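Local coordinates for 122aa long conserved hypothetical protein (Sulfolobus tokodaii, PDB 1WOL) that is of unknown function but adopts the all-helical HEPN fold and may, like some relatives in that family, act on or bind nucleotides or nucleic acid, at residues V4-W7 / I8-A11; G44-Q47 / F48-I51. All coordinates share one frame; numbering follows the deposited sequence.

Contact 1 of 2, residues V4-W7 / I8-A11; sequences VEDW and IKQA
Four consecutive main-chain bonds join Val4–Trp7 to Ile8–Ala11, each running from a peptide N-H to the carbonyl four residues back. Ile8 N reaches Val4 O at 3.1 Å with an N-H...O angle of 164°, and Lys9 N meets Glu5 O at 2.9 Å. Gln10 N bonds to Asp6 O in the same way, while Ala11 N makes the most bent of the four bonds, to Trp7 O, at 146°.

The charged pair lies on the outer side. Asp6 and Lys9 run side by side, and the methylene CE of Lys9 comes to 3.6 Å from Asp6 OD2. Lys9 NZ stays 4.0 Å from Asp6 OD2, beyond salt-bridge range, so any attraction is probably modest; Asp6 OD1 accepts a hydrogen bond from Arg3 N.

Among the apolar groups, Ile8 CG1 stands beside its own backbone N (chi1 -60°), which directs it back over the preceding turn to 3.6 Å from Val4 O. Ile8 CG1 comes no nearer than a loose 4.5 Å to Val4 CG1.

Around the indole, Gln10 lies alongside the Trp7 side chain, pointing the same way, and Lys2 makes a cation-pi contact with the ring.

Val4 faces helix 27-48, whereas Ile8 and Ala11 meet helix 100-120: this is the opening of an amphipathic alpha-helix in the HEPN helical bundle.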
ATOM      1  N   VAL A   4      -0.576  17.734   0.493  1.00 21.64           N
ATOM      2  CA  VAL A   4      -1.443  16.557   0.310  1.00 21.77           C
ATOM      3  C   VAL A   4      -1.275  16.092  -1.157  1.00 20.75           C
ATOM      4  O   VAL A   4      -1.180  14.880  -1.389  1.00 20.97           O
ATOM      5  CB  VAL A   4      -2.966  17.028   0.530  1.00 21.23           C
ATOM      6  CG1 VAL A   4      -3.980  15.815   0.120  1.00 22.71           C
ATOM      7  CG2 VAL A   4      -3.154  17.249   2.007  1.00 25.44           C
ATOM      8  N   GLU A   5      -1.252  17.000  -2.136  1.00 20.09           N
ATOM      9  CA  GLU A   5      -1.201  16.603  -3.514  1.00 20.97           C
ATOM     10  C   GLU A   5       0.110  15.844  -3.777  1.00 20.93           C
ATOM     11  O   GLU A   5       0.115  14.980  -4.638  1.00 19.76           O
ATOM     12  CB  GLU A   5      -1.327  17.790  -4.465  1.00 26.31           C
ATOM     13  CG  GLU A   5      -0.313  18.928  -4.306  1.00 38.37           C
ATOM     14  CD  GLU A   5      -0.702  20.230  -5.189  1.00 46.60           C
ATOM     15  OE1 GLU A   5      -1.570  21.054  -4.711  1.00 52.52           O
ATOM     16  OE2 GLU A   5      -0.135  20.443  -6.324  1.00 48.98           O
ATOM     17  N   ASP A   6       1.157  16.134  -3.029  1.00 19.71           N
ATOM     18  CA  ASP A   6       2.427  15.358  -3.243  1.00 19.00           C
ATOM     19  C   ASP A   6       2.287  13.947  -2.778  1.00 17.35           C
ATOM     20  O   ASP A   6       2.835  13.030  -3.450  1.00 18.96           O
ATOM     21  CB  ASP A   6       3.550  15.991  -2.411  1.00 19.01           C
ATOM     22  CG  ASP A   6       3.909  17.321  -2.967  1.00 19.26           C
ATOM     23  OD1 ASP A   6       4.224  18.260  -2.144  1.00 23.27           O
ATOM     24  OD2 ASP A   6       3.858  17.460  -4.204  1.00 23.82           O
ATOM     25  N   TRP A   7       1.642  13.704  -1.635  1.00 17.96           N
ATOM     26  CA  TRP A   7       1.434  12.327  -1.175  1.00 16.56           C
ATOM     27  C   TRP A   7       0.634  11.558  -2.256  1.00 15.57           C
ATOM     28  O   TRP A   7       0.960  10.406  -2.532  1.00 17.14           O
ATOM     29  CB  TRP A   7       0.604  12.265   0.144  1.00 17.02           C
ATOM     30  CG  TRP A   7       1.437  12.748   1.316  1.00 17.34           C
ATOM     31  CD1 TRP A   7       1.262  13.972   1.963  1.00 21.01           C
ATOM     32  CD2 TRP A   7       2.363  12.024   2.038  1.00 19.37           C
ATOM     33  NE1 TRP A   7       2.020  14.002   3.081  1.00 19.26           N
ATOM     34  CE2 TRP A   7       2.737  12.839   3.166  1.00 20.40           C
ATOM     35  CE3 TRP A   7       2.962  10.771   1.879  1.00 20.94           C
ATOM     36  CZ2 TRP A   7       3.667  12.408   4.112  1.00 22.13           C
ATOM     37  CZ3 TRP A   7       3.897  10.316   2.813  1.00 22.64           C
ATOM     38  CH2 TRP A   7       4.251  11.164   3.963  1.00 20.38           C
ATOM     39  N   ILE A   8      -0.452  12.202  -2.786  1.00 16.16           N
ATOM     40  CA  ILE A   8      -1.271  11.503  -3.766  1.00 16.82           C
ATOM     41  C   ILE A   8      -0.438  11.283  -5.058  1.00 16.77           C
ATOM     42  O   ILE A   8      -0.558  10.181  -5.683  1.00 17.65           O
ATOM     43  CB  ILE A   8      -2.602  12.278  -4.015  1.00 14.76           C
ATOM     44  CG1 ILE A   8      -3.391  12.391  -2.722  1.00 16.29           C
ATOM     45  CG2 ILE A   8      -3.452  11.541  -5.106  1.00 17.88           C
ATOM     46  CD1 ILE A   8      -3.551  11.085  -1.847  1.00 17.20           C
ATOM     47  N   LYS A   9       0.381  12.238  -5.540  1.00 15.98           N
ATOM     48  CA  LYS A   9       1.181  11.970  -6.746  1.00 16.78           C
ATOM     49  C   LYS A   9       2.110  10.817  -6.405  1.00 14.83           C
ATOM     50  O   LYS A   9       2.280   9.969  -7.384  1.00 15.39           O
ATOM     51  CB  LYS A   9       2.054  13.215  -7.097  1.00 18.27           C
ATOM     52  CG  LYS A   9       1.286  14.290  -7.847  1.00 24.33           C
ATOM     53  CD  LYS A   9       2.248  15.346  -8.415  1.00 29.37           C
ATOM     54  CE  LYS A   9       2.592  16.376  -7.446  1.00 31.94           C
ATOM     55  NZ  LYS A   9       3.369  17.563  -8.208  1.00 31.29           N
ATOM     56  N   GLN A  10       2.737  10.784  -5.228  1.00 16.46           N
ATOM     57  CA  GLN A  10       3.661   9.660  -4.932  1.00 17.04           C
ATOM     58  C   GLN A  10       2.866   8.384  -5.017  1.00 18.73           C
ATOM     59  O   GLN A  10       3.358   7.343  -5.571  1.00 17.17           O
ATOM     60  CB  GLN A  10       4.201   9.737  -3.528  1.00 19.97           C
ATOM     61  CG  GLN A  10       5.267  10.789  -3.403  1.00 21.71           C
ATOM     62  CD  GLN A  10       5.869  10.597  -2.005  1.00 22.42           C
ATOM     63  OE1 GLN A  10       6.831   9.800  -1.770  1.00 25.42           O
ATOM     64  NE2 GLN A  10       5.224  11.241  -1.047  1.00 24.32           N
ATOM     65  N   ALA A  11       1.631   8.414  -4.526  1.00 16.43           N
ATOM     66  CA  ALA A  11       0.891   7.113  -4.551  1.00 14.22           C
ATOM     67  C   ALA A  11       0.507   6.747  -5.973  1.00 14.46           C
ATOM     68  O   ALA A  11       0.576   5.510  -6.262  1.00 14.85           O
ATOM     69  CB  ALA A  11      -0.452   7.310  -3.672  1.00 13.75           C
TER

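Contact 2 of 2, residues G44-Q47 / F48-I51; sequences GLLQ and FQGI
The backbone passes from Phe48 N bonded to Gly44 O (3.0 Å) and Gln49 N bonded to Leu45 O into a tighter closure, in which Ile51 N reaches Leu46 O at 2.8 Å and Gly50 N meets Gln47 O at 3.0 Å. The latter donor sits above the carbonyl plane, 73° out of it. Leu46 O also takes a weak bond from Gln49 N.

Gln49 carries most of the side-chain contact. With CG beside the backbone N (chi1 -63°), its extended chain folds back over the last turn, bringing Gln49 CG to 3.1 Å from Leu45 O. The amide then crosses the leucines at a slant: Gln49 CD lies 3.7 Å from Leu45 CG, and its OE1 is equally far from Leu46 CD1. Replacing Gln49 with an alanine would probably uncover the branches of Leu45 and Leu46 that the amide now crosses. Leu45 also packs against Trp116 and Val117 of helix 100-120, while Leu46 CG approaches Ile51 O at 3.8 Å.

Gly50, with a phi of 60°, turns the chain out of the helix, and the paired bonds to Leu46 O and Gln47 O define a Schellman motif at the C-terminal end of helix 27-48.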
ATOM      1  N   GLY A  44      -1.501  11.039   2.856  1.00 17.04           N
ATOM      2  CA  GLY A  44      -2.074  12.154   2.171  1.00 19.03           C
ATOM      3  C   GLY A  44      -3.430  12.502   2.837  1.00 20.21           C
ATOM      4  O   GLY A  44      -3.769  13.647   3.044  1.00 22.32           O
ATOM      5  N   LEU A  45      -4.218  11.444   3.036  1.00 20.75           N
ATOM      6  CA  LEU A  45      -5.552  11.684   3.686  1.00 21.48           C
ATOM      7  C   LEU A  45      -5.373  12.245   5.102  1.00 24.49           C
ATOM      8  O   LEU A  45      -6.112  13.176   5.512  1.00 24.67           O
ATOM      9  CB  LEU A  45      -6.294  10.349   3.801  1.00 21.91           C
ATOM     10  CG  LEU A  45      -7.671  10.404   4.524  1.00 22.26           C
ATOM     11  CD1 LEU A  45      -8.590  11.198   3.705  1.00 23.39           C
ATOM     12  CD2 LEU A  45      -8.098   8.944   4.802  1.00 20.20           C
ATOM     13  N   LEU A  46      -4.469  11.678   5.846  1.00 22.54           N
ATOM     14  CA  LEU A  46      -4.262  12.146   7.297  1.00 25.88           C
ATOM     15  C   LEU A  46      -3.846  13.586   7.263  1.00 26.97           C
ATOM     16  O   LEU A  46      -4.277  14.402   8.158  1.00 27.26           O
ATOM     17  CB  LEU A  46      -3.217  11.337   7.933  1.00 28.26           C
ATOM     18  CG  LEU A  46      -3.734  10.188   8.779  1.00 34.02           C
ATOM     19  CD1 LEU A  46      -4.952   9.595   8.134  1.00 34.38           C
ATOM     20  CD2 LEU A  46      -2.567   9.233   9.086  1.00 34.00           C
ATOM     21  N   GLN A  47      -3.020  13.988   6.296  1.00 27.07           N
ATOM     22  CA  GLN A  47      -2.649  15.387   6.249  1.00 27.96           C
ATOM     23  C   GLN A  47      -3.786  16.261   5.890  1.00 28.28           C
ATOM     24  O   GLN A  47      -3.923  17.384   6.469  1.00 28.51           O
ATOM     25  CB  GLN A  47      -1.479  15.651   5.230  1.00 28.88           C
ATOM     26  CG  GLN A  47      -0.841  17.042   5.374  1.00 30.84           C
ATOM     27  CD  GLN A  47       0.556  17.141   4.668  1.00 32.74           C
ATOM     28  OE1 GLN A  47       1.444  16.260   4.768  1.00 34.29           O
ATOM     29  NE2 GLN A  47       0.739  18.232   3.996  1.00 33.18           N
ATOM     30  N   PHE A  48      -4.651  15.835   4.958  1.00 26.24           N
ATOM     31  CA  PHE A  48      -5.775  16.629   4.522  1.00 25.80           C
ATOM     32  C   PHE A  48      -6.713  16.805   5.697  1.00 28.03           C
ATOM     33  O   PHE A  48      -7.390  17.884   5.797  1.00 28.07           O
ATOM     34  CB  PHE A  48      -6.521  15.898   3.414  1.00 27.01           C
ATOM     35  CG  PHE A  48      -7.822  16.541   2.997  1.00 29.07           C
ATOM     36  CD1 PHE A  48      -7.875  17.601   2.024  1.00 29.84           C
ATOM     37  CD2 PHE A  48      -8.995  16.069   3.589  1.00 31.17           C
ATOM     38  CE1 PHE A  48      -9.141  18.175   1.690  1.00 31.03           C
ATOM     39  CE2 PHE A  48     -10.299  16.635   3.247  1.00 31.31           C
ATOM     40  CZ  PHE A  48     -10.329  17.680   2.306  1.00 31.25           C
ATOM     41  N   GLN A  49      -6.742  15.801   6.578  1.00 27.14           N
ATOM     42  CA  GLN A  49      -7.705  15.786   7.737  1.00 30.84           C
ATOM     43  C   GLN A  49      -7.117  16.536   8.909  1.00 35.66           C
ATOM     44  O   GLN A  49      -7.835  16.757   9.943  1.00 36.18           O
ATOM     45  CB  GLN A  49      -8.005  14.363   8.179  1.00 31.27           C
ATOM     46  CG  GLN A  49      -8.714  13.540   7.072  1.00 28.95           C
ATOM     47  CD  GLN A  49      -8.933  12.135   7.554  1.00 27.78           C
ATOM     48  OE1 GLN A  49      -8.070  11.525   8.197  1.00 30.87           O
ATOM     49  NE2 GLN A  49     -10.106  11.579   7.222  1.00 30.64           N
ATOM     50  N   GLY A  50      -5.831  16.931   8.723  1.00 37.76           N
ATOM     51  CA  GLY A  50      -5.043  17.604   9.760  1.00 42.78           C
ATOM     52  C   GLY A  50      -4.935  16.697  10.972  1.00 46.12           C
ATOM     53  O   GLY A  50      -4.785  17.210  12.101  1.00 46.26           O
ATOM     54  N   ILE A  51      -4.962  15.368  10.744  1.00 49.93           N
ATOM     55  CA  ILE A  51      -5.004  14.312  11.805  1.00 54.17           C
ATOM     56  C   ILE A  51      -3.757  13.425  12.006  1.00 56.75           C
ATOM     57  O   ILE A  51      -3.884  12.179  12.024  1.00 57.46           O
ATOM     58  CB  ILE A  51      -6.215  13.340  11.528  1.00 54.82           C
ATOM     59  CG1 ILE A  51      -7.504  14.145  11.357  1.00 56.34           C
ATOM     60  CG2 ILE A  51      -6.416  12.325  12.630  1.00 55.27           C
ATOM     61  CD1 ILE A  51      -7.661  15.363  12.337  1.00 58.26           C
TER

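In the fold
From the N terminus, the chain enters helix 4-23, whose first two turns hold contact 1; it then runs back through helix 27-48, whose final turn, with the first residues of the loop after it, forms contact 2. The contacts follow in series, neither nested nor crossed, and each is local; contact 2 ends its helix and leads toward helix 58-61. Although distant in sequence, they touch with centres about 12 Å apart: Trp7 NE1 probably donates a hydrogen bond to Gln47 OE1 at 2.9 Å, and Trp7 CB packs on Gly44 CA at 3.4 Å. Both also meet helix 100-120, so the start of one helix and the end of the next share a corner of the bundle.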